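Local coordinates for protein protease Do-like 2, chloroplastic (Arabidopsis thaliana, PDB 4FLN) that is a chloroplast serine protease that performs the primary cleavage of the photodamaged D1 protein of photosystem II, at residues 189-195 against 226-232; 184-188 against 325-329; 144-148 against 316-320; 260-264 against 309-313. All blocks are in the same frame, centred on the assembly; numbering follows the deposited sequence.

Contact 1. Residues 189-195 against 226-232; sequences IQIDAAI and NIGYVIP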
loop_
_atom_site.group_PDB
_atom_site.type_symbol
_atom_site.label_atom_id
_atom_site.label_comp_id
_atom_site.label_asym_id
_atom_site.label_seq_id
_atom_site.Cartn_x
_atom_site.Cartn_y
_atom_site.Cartn_z
ATOM N N ILE B 189 18.128 24.652 18.573
ATOM C CA ILE B 189 19.252 24.630 17.649
ATOM C C ILE B 189 19.104 23.443 16.718
ATOM O O ILE B 189 18.904 22.325 17.175
ATOM C CB ILE B 189 20.600 24.482 18.392
ATOM C CG1 ILE B 189 20.775 25.591 19.429
ATOM C CG2 ILE B 189 21.769 24.479 17.412
ATOM C CD1 ILE B 189 21.905 25.325 20.402
ATOM N N GLN B 190 19.188 23.693 15.414
ATOM C CA GLN B 190 19.207 22.629 14.414
ATOM C C GLN B 190 20.647 22.292 14.057
ATOM O O GLN B 190 21.472 23.184 13.875
ATOM C CB GLN B 190 18.515 23.094 13.149
ATOM C CG GLN B 190 17.118 22.591 12.924
ATOM C CD GLN B 190 16.600 22.992 11.548
ATOM O OE1 GLN B 190 17.326 22.902 10.552
ATOM N NE2 GLN B 190 15.348 23.437 11.488
ATOM N N ILE B 191 20.955 21.008 13.947
ATOM C CA ILE B 191 22.282 20.610 13.498
ATOM C C ILE B 191 22.242 19.768 12.233
ATOM O O ILE B 191 21.246 19.136 11.904
ATOM C CB ILE B 191 23.091 19.854 14.586
ATOM C CG1 ILE B 191 22.340 18.604 15.042
ATOM C CG2 ILE B 191 23.450 20.781 15.771
ATOM C CD1 ILE B 191 23.258 17.431 15.252
ATOM N N ASP B 192 23.387 19.729 11.580
ATOM C CA ASP B 192 23.594 19.250 10.223
ATOM C C ASP B 192 23.742 17.724 10.222
ATOM O O ASP B 192 24.055 17.118 9.206
ATOM C CB ASP B 192 24.885 19.937 9.752
ATOM C CG ASP B 192 25.284 19.583 8.355
ATOM O OD1 ASP B 192 26.068 18.623 8.196
ATOM O OD2 ASP B 192 24.858 20.296 7.426
ATOM N N ALA B 193 23.559 17.103 11.380
ATOM C CA ALA B 193 23.789 15.665 11.529
ATOM C C ALA B 193 22.598 14.962 12.167
ATOM O O ALA B 193 21.949 15.513 13.050
ATOM C CB ALA B 193 25.047 15.417 12.356
ATOM N N ALA B 194 22.308 13.746 11.723
ATOM C CA ALA B 194 21.175 13.009 12.271
ATOM C C ALA B 194 21.523 12.414 13.634
ATOM O O ALA B 194 22.694 12.165 13.926
ATOM C CB ALA B 194 20.712 11.929 11.312
ATOM N N ILE B 195 20.495 12.201 14.458
ATOM C CA ILE B 195 20.665 11.719 15.824
ATOM C C ILE B 195 19.868 10.437 16.096
ATOM O O ILE B 195 18.684 10.358 15.789
ATOM C CB ILE B 195 20.259 12.812 16.839
ATOM C CG1 ILE B 195 21.033 14.102 16.552
ATOM C CG2 ILE B 195 20.506 12.345 18.270
ATOM C CD1 ILE B 195 20.703 15.255 17.480
ATOM N N ASN B 226 18.108 13.701 8.243
ATOM C CA ASN B 226 19.499 14.139 8.401
ATOM C C ASN B 226 19.571 15.544 9.014
ATOM O O ASN B 226 20.416 16.371 8.657
ATOM C CB ASN B 226 20.305 14.056 7.100
ATOM C CG ASN B 226 21.777 14.413 7.305
ATOM O OD1 ASN B 226 22.519 13.688 7.976
ATOM N ND2 ASN B 226 22.202 15.538 6.736
ATOM N N ILE B 227 18.647 15.811 9.927
ATOM C CA ILE B 227 18.718 17.007 10.742
ATOM C C ILE B 227 18.403 16.663 12.192
ATOM O O ILE B 227 17.310 16.190 12.506
ATOM C CB ILE B 227 17.774 18.101 10.229
ATOM C CG1 ILE B 227 17.244 18.924 11.395
ATOM C CG2 ILE B 227 16.625 17.494 9.471
ATOM C CD1 ILE B 227 16.190 19.899 10.982
ATOM N N GLY B 228 19.378 16.882 13.067
ATOM C CA GLY B 228 19.199 16.621 14.479
ATOM C C GLY B 228 18.777 17.865 15.227
ATOM O O GLY B 228 19.076 18.981 14.799
ATOM N N TYR B 229 18.098 17.668 16.354
ATOM C CA TYR B 229 17.625 18.780 17.174
ATOM C C TYR B 229 18.310 18.865 18.528
ATOM O O TYR B 229 18.682 17.856 19.124
ATOM C CB TYR B 229 16.119 18.692 17.358
ATOM C CG TYR B 229 15.386 18.839 16.061
ATOM C CD1 TYR B 229 15.065 20.099 15.566
ATOM C CD2 TYR B 229 15.036 17.727 15.314
ATOM C CE1 TYR B 229 14.401 20.245 14.367
ATOM C CE2 TYR B 229 14.371 17.861 14.117
ATOM C CZ TYR B 229 14.057 19.123 13.647
ATOM O OH TYR B 229 13.394 19.257 12.453
ATOM N N VAL B 230 18.478 20.085 19.014
ATOM C CA VAL B 230 19.132 20.290 20.296
ATOM C C VAL B 230 18.426 21.340 21.133
ATOM O O VAL B 230 18.248 22.474 20.699
ATOM C CB VAL B 230 20.604 20.714 20.126
ATOM C CG1 VAL B 230 21.230 20.992 21.486
ATOM C CG2 VAL B 230 21.383 19.644 19.375
ATOM N N ILE B 231 18.036 20.961 22.339
ATOM C CA ILE B 231 17.577 21.930 23.315
ATOM C C ILE B 231 18.769 22.767 23.783
ATOM O O ILE B 231 19.699 22.231 24.389
ATOM C CB ILE B 231 16.960 21.211 24.505
ATOM C CG1 ILE B 231 15.823 20.309 24.018
ATOM C CG2 ILE B 231 16.472 22.220 25.537
ATOM C CD1 ILE B 231 15.620 19.051 24.818
ATOM N N PRO B 232 18.759 24.082 23.488
ATOM C CA PRO B 232 19.921 24.923 23.817
ATOM C C PRO B 232 20.116 25.189 25.311
ATOM O O PRO B 232 19.195 25.019 26.128
ATOM C CB PRO B 232 19.634 26.240 23.082
ATOM C CG PRO B 232 18.167 26.237 22.836
ATOM C CD PRO B 232 17.773 24.801 22.661
#
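Ile189 and Val230 face each other as an antiparallel hydrogen-bonded pair: Ile189 N reaches Val230 O at 3.0 Å, and Val230 N returns to Ile189 O at 2.9 Å. The first of these bonds is nearly straight (171°), with the donor in the carbonyl plane. Two residues on, Ile191 N donates to Gly228 O at 2.9 Å and Gly228 N to Ile191 O at 3.2 Å, which closes the second pair. Gln190 and Tyr229 make the non-hydrogen-bonded pair between them; their side chains run side by side, Gln190 CG lying 3.9 Å from Tyr229 CE1.

On the other face, Ile189 CD1 slides past the proline ring to meet Pro232 CB at 3.6 Å. Beyond the pairing, the chain turns at Asp192 and Ile195 points back; with CG1 anti to its carbonyl carbon (chi1 -54°), Ile195 CD1 rests 3.6 Å from Gly228 CA. Strand 151-156 supports this side: Ile191 packs on Val152 and Val154, and Ile195 on Val154. The side chain of Ile195 is about 5 Å from that of Ser200, assigned to the charge relay by similarity. Neighbouring strands 185-191 and 228-232 belong to the second six-stranded antiparallel barrel of the trypsin-like, two-barrel protease fold.

Contact 2. Residues 184-188 against 325-329; sequences SDLLG and RYLIS
Leu187 and Tyr326 both send CG anti to their own backbone N (chi1 -178° and 171°), which brings the leucine branch obliquely against the ring, Leu187 CD2 being 3.8 Å from Tyr326 CE2. Arg325 reaches its partner differently: a bend at chi3 turns the guanidinium toward Asp185. One oxygen and one nitrogen make the resulting salt bridge, Asp185 OD2 to Arg325 NH1 at 2.5 Å, a separation too short to be taken literally at this resolution. Asp185 OD1 stays 4.2 Å from Arg325 NH1, so the pairing is single-pronged, although the carboxylate and guanidinium planes are only 28° apart.

Strand 185-191 belongs to the protease barrel and helix 325-329 to the first PDZ domain, making this a junction between two domains. A bound peptide packs with its backbone on Arg325 and Ile328, consistent with helix 325-329 forming one wall of a PDZ ligand groove; Arg325 thus touches both the peptide and the protease.

Further along the helix, Ser329 CB meets Leu186 CD2 at 3.8 Å, although the CB of this leucine points away from the helix. The hydroxyl of Ser329 is used within the helix, Ser329 OG donating to Tyr326 O at 2.7 Å; this fixes the rotation of the serine and satisfies a buried residue's polar tip. Leu186 also packs on Val235 of helix 233-246, while the ring of Tyr326 meets that of Phe316.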
loop_
_atom_site.group_PDB
_atom_site.type_symbol
_atom_site.label_atom_id
_atom_site.label_comp_id
_atom_site.label_asym_id
_atom_site.label_seq_id
_atom_site.Cartn_x
_atom_site.Cartn_y
_atom_site.Cartn_z
ATOM N N SER B 184 4.278 23.912 23.504
ATOM C CA SER B 184 4.827 25.257 23.591
ATOM C C SER B 184 5.853 25.475 22.491
ATOM O O SER B 184 6.167 24.550 21.745
ATOM C CB SER B 184 5.459 25.476 24.967
ATOM N N ASP B 185 6.377 26.696 22.404
ATOM C CA ASP B 185 7.401 27.036 21.419
ATOM C C ASP B 185 8.589 27.707 22.088
ATOM O O ASP B 185 8.473 28.800 22.635
ATOM C CB ASP B 185 6.843 27.939 20.317
ATOM C CG ASP B 185 6.386 27.157 19.093
ATOM O OD1 ASP B 185 5.669 26.148 19.265
ATOM O OD2 ASP B 185 6.749 27.544 17.955
ATOM N N LEU B 186 9.733 27.040 22.033
ATOM C CA LEU B 186 10.941 27.529 22.664
ATOM C C LEU B 186 12.099 27.575 21.669
ATOM O O LEU B 186 12.059 26.943 20.620
ATOM C CB LEU B 186 11.310 26.636 23.841
ATOM C CG LEU B 186 10.201 26.355 24.852
ATOM C CD1 LEU B 186 10.668 25.338 25.871
ATOM C CD2 LEU B 186 9.759 27.636 25.539
ATOM N N LEU B 187 13.136 28.331 22.001
ATOM C CA LEU B 187 14.275 28.434 21.113
ATOM C C LEU B 187 14.826 27.019 20.936
ATOM O O LEU B 187 14.650 26.171 21.814
ATOM C CB LEU B 187 15.318 29.370 21.719
ATOM C CG LEU B 187 16.611 29.714 20.973
ATOM C CD1 LEU B 187 16.335 30.591 19.761
ATOM C CD2 LEU B 187 17.570 30.418 21.913
ATOM N N GLY B 188 15.445 26.755 19.788
ATOM C CA GLY B 188 16.053 25.466 19.521
ATOM C C GLY B 188 17.184 25.588 18.521
ATOM O O GLY B 188 17.196 26.512 17.714
ATOM N N ARG B 325 7.912 35.482 20.111
ATOM C CA ARG B 325 7.722 34.441 21.119
ATOM C C ARG B 325 8.934 34.266 22.045
ATOM O O ARG B 325 8.772 34.090 23.258
ATOM C CB ARG B 325 7.366 33.106 20.459
ATOM C CG ARG B 325 5.870 32.950 20.142
ATOM C CD ARG B 325 5.578 31.749 19.235
ATOM N NE ARG B 325 6.051 31.985 17.872
ATOM C CZ ARG B 325 6.168 31.043 16.942
ATOM N NH1 ARG B 325 5.848 29.784 17.220
ATOM N NH2 ARG B 325 6.614 31.361 15.734
ATOM N N TYR B 326 10.142 34.327 21.481
ATOM C CA TYR B 326 11.358 34.113 22.265
ATOM C C TYR B 326 11.433 34.953 23.546
ATOM O O TYR B 326 11.743 34.428 24.616
ATOM C CB TYR B 326 12.624 34.327 21.424
ATOM C CG TYR B 326 13.889 34.336 22.265
ATOM C CD1 TYR B 326 14.535 35.527 22.573
ATOM C CD2 TYR B 326 14.412 33.154 22.783
ATOM C CE1 TYR B 326 15.673 35.539 23.352
ATOM C CE2 TYR B 326 15.556 33.157 23.570
ATOM C CZ TYR B 326 16.181 34.353 23.850
ATOM O OH TYR B 326 17.319 34.367 24.628
ATOM N N LEU B 327 11.165 36.252 23.440
ATOM C CA LEU B 327 11.218 37.110 24.618
ATOM C C LEU B 327 10.246 36.590 25.655
ATOM O O LEU B 327 10.582 36.444 26.824
ATOM C CB LEU B 327 10.866 38.556 24.271
ATOM C CG LEU B 327 11.871 39.280 23.382
ATOM C CD1 LEU B 327 11.426 40.710 23.123
ATOM C CD2 LEU B 327 13.234 39.234 24.039
ATOM N N ILE B 328 9.032 36.305 25.207
ATOM C CA ILE B 328 7.991 35.824 26.091
ATOM C C ILE B 328 8.447 34.581 26.851
ATOM O O ILE B 328 8.183 34.442 28.045
ATOM C CB ILE B 328 6.728 35.502 25.294
ATOM C CG1 ILE B 328 6.207 36.765 24.612
ATOM C CG2 ILE B 328 5.681 34.875 26.186
ATOM C CD1 ILE B 328 5.086 36.490 23.636
ATOM N N SER B 329 9.144 33.687 26.157
ATOM C CA SER B 329 9.547 32.416 26.740
ATOM C C SER B 329 10.701 32.550 27.744
ATOM O O SER B 329 10.913 31.676 28.582
ATOM C CB SER B 329 9.926 31.430 25.636
ATOM O OG SER B 329 11.082 31.872 24.942
#

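Contact 3. Residues 144-148 against 316-320; sequences HLPRL and FRSSE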
loop_
_atom_site.group_PDB
_atom_site.type_symbol
_atom_site.label_atom_id
_atom_site.label_comp_id
_atom_site.label_asym_id
_atom_site.label_seq_id
_atom_site.Cartn_x
_atom_site.Cartn_y
_atom_site.Cartn_z
ATOM N N HIS B 144 27.861 28.952 26.077
ATOM C CA HIS B 144 26.894 29.948 25.639
ATOM C C HIS B 144 26.289 29.503 24.302
ATOM O O HIS B 144 26.707 28.500 23.728
ATOM C CB HIS B 144 27.555 31.335 25.526
ATOM N N LEU B 145 25.323 30.259 23.799
ATOM C CA LEU B 145 24.624 29.891 22.575
ATOM C C LEU B 145 25.503 30.077 21.327
ATOM O O LEU B 145 26.055 31.155 21.098
ATOM C CB LEU B 145 23.331 30.702 22.462
ATOM C CG LEU B 145 22.360 30.398 21.326
ATOM C CD1 LEU B 145 21.305 29.409 21.778
ATOM C CD2 LEU B 145 21.718 31.686 20.854
ATOM N N PRO B 146 25.620 29.020 20.508
ATOM C CA PRO B 146 26.463 28.950 19.307
ATOM C C PRO B 146 26.024 29.890 18.192
ATOM O O PRO B 146 24.945 30.477 18.263
ATOM C CB PRO B 146 26.292 27.499 18.846
ATOM C CG PRO B 146 24.985 27.090 19.391
ATOM C CD PRO B 146 24.869 27.770 20.713
ATOM N N ARG B 147 26.878 30.042 17.185
ATOM C CA ARG B 147 26.517 30.775 15.984
ATOM C C ARG B 147 26.359 29.784 14.840
ATOM O O ARG B 147 26.915 28.687 14.874
ATOM C CB ARG B 147 27.555 31.852 15.657
ATOM C CG ARG B 147 27.692 32.888 16.768
ATOM C CD ARG B 147 28.438 34.158 16.357
ATOM N NE ARG B 147 28.099 35.262 17.261
ATOM C CZ ARG B 147 27.141 36.160 17.029
ATOM N NH1 ARG B 147 26.432 36.109 15.906
ATOM N NH2 ARG B 147 26.893 37.117 17.917
ATOM N N LEU B 148 25.553 30.149 13.851
ATOM C CA LEU B 148 25.387 29.309 12.679
ATOM C C LEU B 148 26.737 28.908 12.105
ATOM O O LEU B 148 27.630 29.739 11.939
ATOM C CB LEU B 148 24.578 30.031 11.606
ATOM C CG LEU B 148 23.097 30.293 11.886
ATOM C CD1 LEU B 148 22.441 30.888 10.651
ATOM C CD2 LEU B 148 22.371 29.017 12.317
ATOM N N PHE B 316 17.611 40.410 18.240
ATOM C CA PHE B 316 18.020 39.212 18.954
ATOM C C PHE B 316 19.477 39.335 19.382
ATOM O O PHE B 316 19.783 39.573 20.549
ATOM C CB PHE B 316 17.824 38.006 18.027
ATOM C CG PHE B 316 18.244 36.693 18.620
ATOM C CD1 PHE B 316 18.377 36.539 19.987
ATOM C CD2 PHE B 316 18.517 35.612 17.796
ATOM C CE1 PHE B 316 18.769 35.328 20.521
ATOM C CE2 PHE B 316 18.915 34.404 18.320
ATOM C CZ PHE B 316 19.041 34.258 19.684
ATOM N N ARG B 317 20.369 39.173 18.416
ATOM C CA ARG B 317 21.793 39.386 18.619
ATOM C C ARG B 317 22.294 40.111 17.372
ATOM O O ARG B 317 21.569 40.211 16.379
ATOM C CB ARG B 317 22.542 38.072 18.890
ATOM C CG ARG B 317 22.650 37.126 17.698
ATOM C CD ARG B 317 22.161 35.714 18.038
ATOM N NE ARG B 317 23.101 34.948 18.855
ATOM C CZ ARG B 317 23.474 33.700 18.587
ATOM N NH1 ARG B 317 22.998 33.077 17.521
ATOM N NH2 ARG B 317 24.325 33.071 19.382
ATOM N N SER B 318 23.532 40.580 17.405
ATOM C CA SER B 318 23.947 41.723 16.600
ATOM C C SER B 318 23.439 41.754 15.148
ATOM O O SER B 318 22.923 42.779 14.700
ATOM C CB SER B 318 25.471 41.815 16.624
ATOM O OG SER B 318 26.013 40.790 17.444
ATOM N N SER B 319 23.591 40.656 14.414
ATOM C CA SER B 319 23.136 40.615 13.021
ATOM C C SER B 319 21.768 39.942 12.849
ATOM O O SER B 319 21.256 39.826 11.730
ATOM C CB SER B 319 24.181 39.916 12.146
ATOM O OG SER B 319 24.215 40.472 10.842
ATOM N N GLU B 320 21.174 39.510 13.959
ATOM C CA GLU B 320 20.054 38.572 13.904
ATOM C C GLU B 320 18.726 39.103 14.444
ATOM O O GLU B 320 18.686 40.004 15.280
ATOM C CB GLU B 320 20.421 37.282 14.647
ATOM C CG GLU B 320 21.785 36.706 14.274
ATOM C CD GLU B 320 22.043 35.330 14.879
ATOM O OE1 GLU B 320 23.223 34.924 14.949
ATOM O OE2 GLU B 320 21.071 34.653 15.282
#
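Two guanidinium groups, those of Arg147 and Arg317, lie flat on one another, with centres 4.7 Å apart and planes inclined by 16°. Glu320 makes this pairing of like charges plausible: its OE1 forms a salt bridge to Arg317 NH1 at 3.2 Å and another, longer one to Arg147 NH1 at 3.6 Å. The shared carboxylate probably offsets much of the cost. On the face of the Arg317 guanidinium turned away from Arg147 sits Leu145 CD2, 3.3 Å above the plane and toward its rim, so the group is held between a leucine and an arginine.

Its edge is occupied as well. Through bends at chi2 and chi3, Arg317 NH2 donates to Pro146 O at 2.9 Å and 163°; the oxygen lies in the guanidinium plane, whereas the donor stands well above the carbonyl plane. Closer to the backbone, Arg317 CD lies over one face of the Phe316 ring, whose CZ touches Leu145 CD2 at 3.9 Å. A methionine in place of Arg317 would probably leave Pro146 O without this donor and Glu320 with only the longer bridge to Arg147 among these residues.

A type I turn from Arg317 to Glu320 links strands 313-315 and 321-323 of the PDZ domain. It faces the protease loop leading to strand 151-156, where Pro146 packs on Val171 of strand 165-178 and Leu145 on Leu187 of strand 185-191.

Contact 4. Residues 260-264 against 309-313; sequences QKLEN and GCEGT
Lys261 runs out over Glu311, the two side chains crossing at about a right angle. Its CB lies 3.8 Å from Glu311 OE1 and close to Cys310 O, and CG comes to 3.5 Å from Glu311 OE1. CD is the nearest carbon to Glu311 OE1, so the aliphatic stem, more than the ammonium, borders this oxygen. Lys261 CE passes Glu311 OE1 at 4.0 Å. A bend at chi4 (-84°) places NZ 3.8 Å from Glu311 CB and 3.7 Å from Gly312 N, leaving only a long salt bridge, 3.9 Å, from Lys261 NZ to Glu311 OE1. Leu262 N makes a weak hydrogen bond to Cys310 O at 3.3 Å, tying segment 260-264 to the loop before strand 313-315 within the PDZ domain.

Replacing Lys261 by alanine is likely to cost Glu311 OE1 the nearby positive charge and the CG-to-CE stem, opening a gap between loop and strand. Lys261 also packs on the backbone of the bound peptide.

Glu263 OE2 stands 4.2 Å from Glu311 OE2. Because Lys109 of a second subunit forms a salt bridge with Glu311 OE2, and a long, weak ion pair with Glu263, this acidic cluster is likely to depend on assembly for much of its charge balance.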
loop_
_atom_site.group_PDB
_atom_site.type_symbol
_atom_site.label_atom_id
_atom_site.label_comp_id
_atom_site.label_asym_id
_atom_site.label_seq_id
_atom_site.Cartn_x
_atom_site.Cartn_y
_atom_site.Cartn_z
ATOM N N GLN B 260 -2.035 38.478 14.408
ATOM C CA GLN B 260 -2.050 38.510 12.954
ATOM C C GLN B 260 -0.900 39.399 12.457
ATOM O O GLN B 260 -0.690 40.496 12.979
ATOM C CB GLN B 260 -3.402 39.019 12.444
ATOM C CG GLN B 260 -3.548 38.992 10.946
ATOM C CD GLN B 260 -4.929 39.424 10.458
ATOM O OE1 GLN B 260 -5.964 39.008 10.995
ATOM N NE2 GLN B 260 -4.946 40.259 9.418
ATOM N N LYS B 261 -0.148 38.913 11.470
ATOM C CA LYS B 261 0.898 39.713 10.830
ATOM C C LYS B 261 0.282 40.884 10.049
ATOM O O LYS B 261 -0.789 40.733 9.460
ATOM C CB LYS B 261 1.753 38.833 9.905
ATOM C CG LYS B 261 2.725 37.901 10.637
ATOM C CD LYS B 261 3.293 36.827 9.722
ATOM C CE LYS B 261 3.855 35.627 10.515
ATOM N NZ LYS B 261 5.265 35.784 11.021
ATOM N N LEU B 262 0.923 42.055 10.059
ATOM C CA LEU B 262 0.433 43.117 9.187
ATOM C C LEU B 262 1.461 43.391 8.110
ATOM O O LEU B 262 2.338 44.236 8.273
ATOM C CB LEU B 262 0.249 44.397 10.002
ATOM C CG LEU B 262 -0.332 44.220 11.407
ATOM C CD1 LEU B 262 -0.123 45.465 12.243
ATOM C CD2 LEU B 262 -1.804 43.863 11.326
ATOM N N GLU B 263 1.298 42.705 6.983
ATOM C CA GLU B 263 2.055 42.951 5.768
ATOM C C GLU B 263 1.344 43.976 4.884
ATOM O O GLU B 263 1.962 44.866 4.308
ATOM C CB GLU B 263 2.310 41.636 5.030
ATOM C CG GLU B 263 3.141 41.750 3.761
ATOM C CD GLU B 263 3.364 40.398 3.099
ATOM O OE1 GLU B 263 3.762 40.365 1.911
ATOM O OE2 GLU B 263 3.139 39.368 3.778
ATOM N N ASN B 264 0.027 43.840 4.787
ATOM C CA ASN B 264 -0.757 44.649 3.864
ATOM C C ASN B 264 -0.837 46.125 4.217
ATOM O O ASN B 264 -1.143 46.480 5.346
ATOM C CB ASN B 264 -2.163 44.091 3.714
ATOM C CG ASN B 264 -2.983 44.893 2.749
ATOM O OD1 ASN B 264 -3.600 45.890 3.124
ATOM N ND2 ASN B 264 -2.976 44.483 1.487
ATOM N N GLY B 309 8.274 43.934 14.671
ATOM C CA GLY B 309 8.020 44.235 13.262
ATOM C C GLY B 309 6.692 43.796 12.644
ATOM O O GLY B 309 5.824 43.251 13.320
ATOM N N CYS B 310 6.543 44.043 11.344
ATOM C CA CYS B 310 5.414 43.545 10.547
ATOM C C CYS B 310 5.122 42.057 10.821
ATOM O O CYS B 310 4.014 41.679 11.223
ATOM C CB CYS B 310 5.678 43.757 9.041
ATOM S SG CYS B 310 5.460 45.457 8.483
ATOM N N GLU B 311 6.106 41.208 10.550
ATOM C CA GLU B 311 6.028 39.820 10.963
ATOM C C GLU B 311 6.300 39.824 12.461
ATOM O O GLU B 311 6.345 40.877 13.088
ATOM C CB GLU B 311 7.058 38.979 10.213
ATOM C CG GLU B 311 7.321 39.447 8.771
ATOM C CD GLU B 311 6.111 39.297 7.850
ATOM O OE1 GLU B 311 5.177 38.546 8.205
ATOM O OE2 GLU B 311 6.094 39.928 6.766
ATOM N N GLY B 312 6.471 38.667 13.063
ATOM C CA GLY B 312 6.576 38.652 14.505
ATOM C C GLY B 312 7.919 39.035 15.100
ATOM O O GLY B 312 8.056 39.074 16.316
ATOM N N THR B 313 8.912 39.324 14.273
ATOM C CA THR B 313 10.287 39.290 14.779
ATOM C C THR B 313 10.700 40.489 15.630
ATOM O O THR B 313 9.918 41.402 15.869
ATOM C CB THR B 313 11.308 39.025 13.658
ATOM O OG1 THR B 313 11.824 40.266 13.156
ATOM C CG2 THR B 313 10.645 38.239 12.534
#

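How the contacts relate
Contacts 1 and 2 share strand 185-191, and Pro232 CD of contact 1 packs 3.5 Å from Leu187 O of contact 2. Leu187 also joins contact 2 to contact 3, its CD2 lying 3.9 Å from Leu145 CD1; contacts 2 and 3 thus form two neighbouring protease-PDZ junctions, centres 15 Å apart. Contact 4 is internal to the PDZ domain. Its nearest atoms are about 5 Å from contact 2, and the bound peptide touches both. The sites assigned by similarity lie at the protease end: Ile195 of contact 1 is about 9 Å from His91 and Leu186 of contact 2 about 8 Å from Asp122, side chain to side chain.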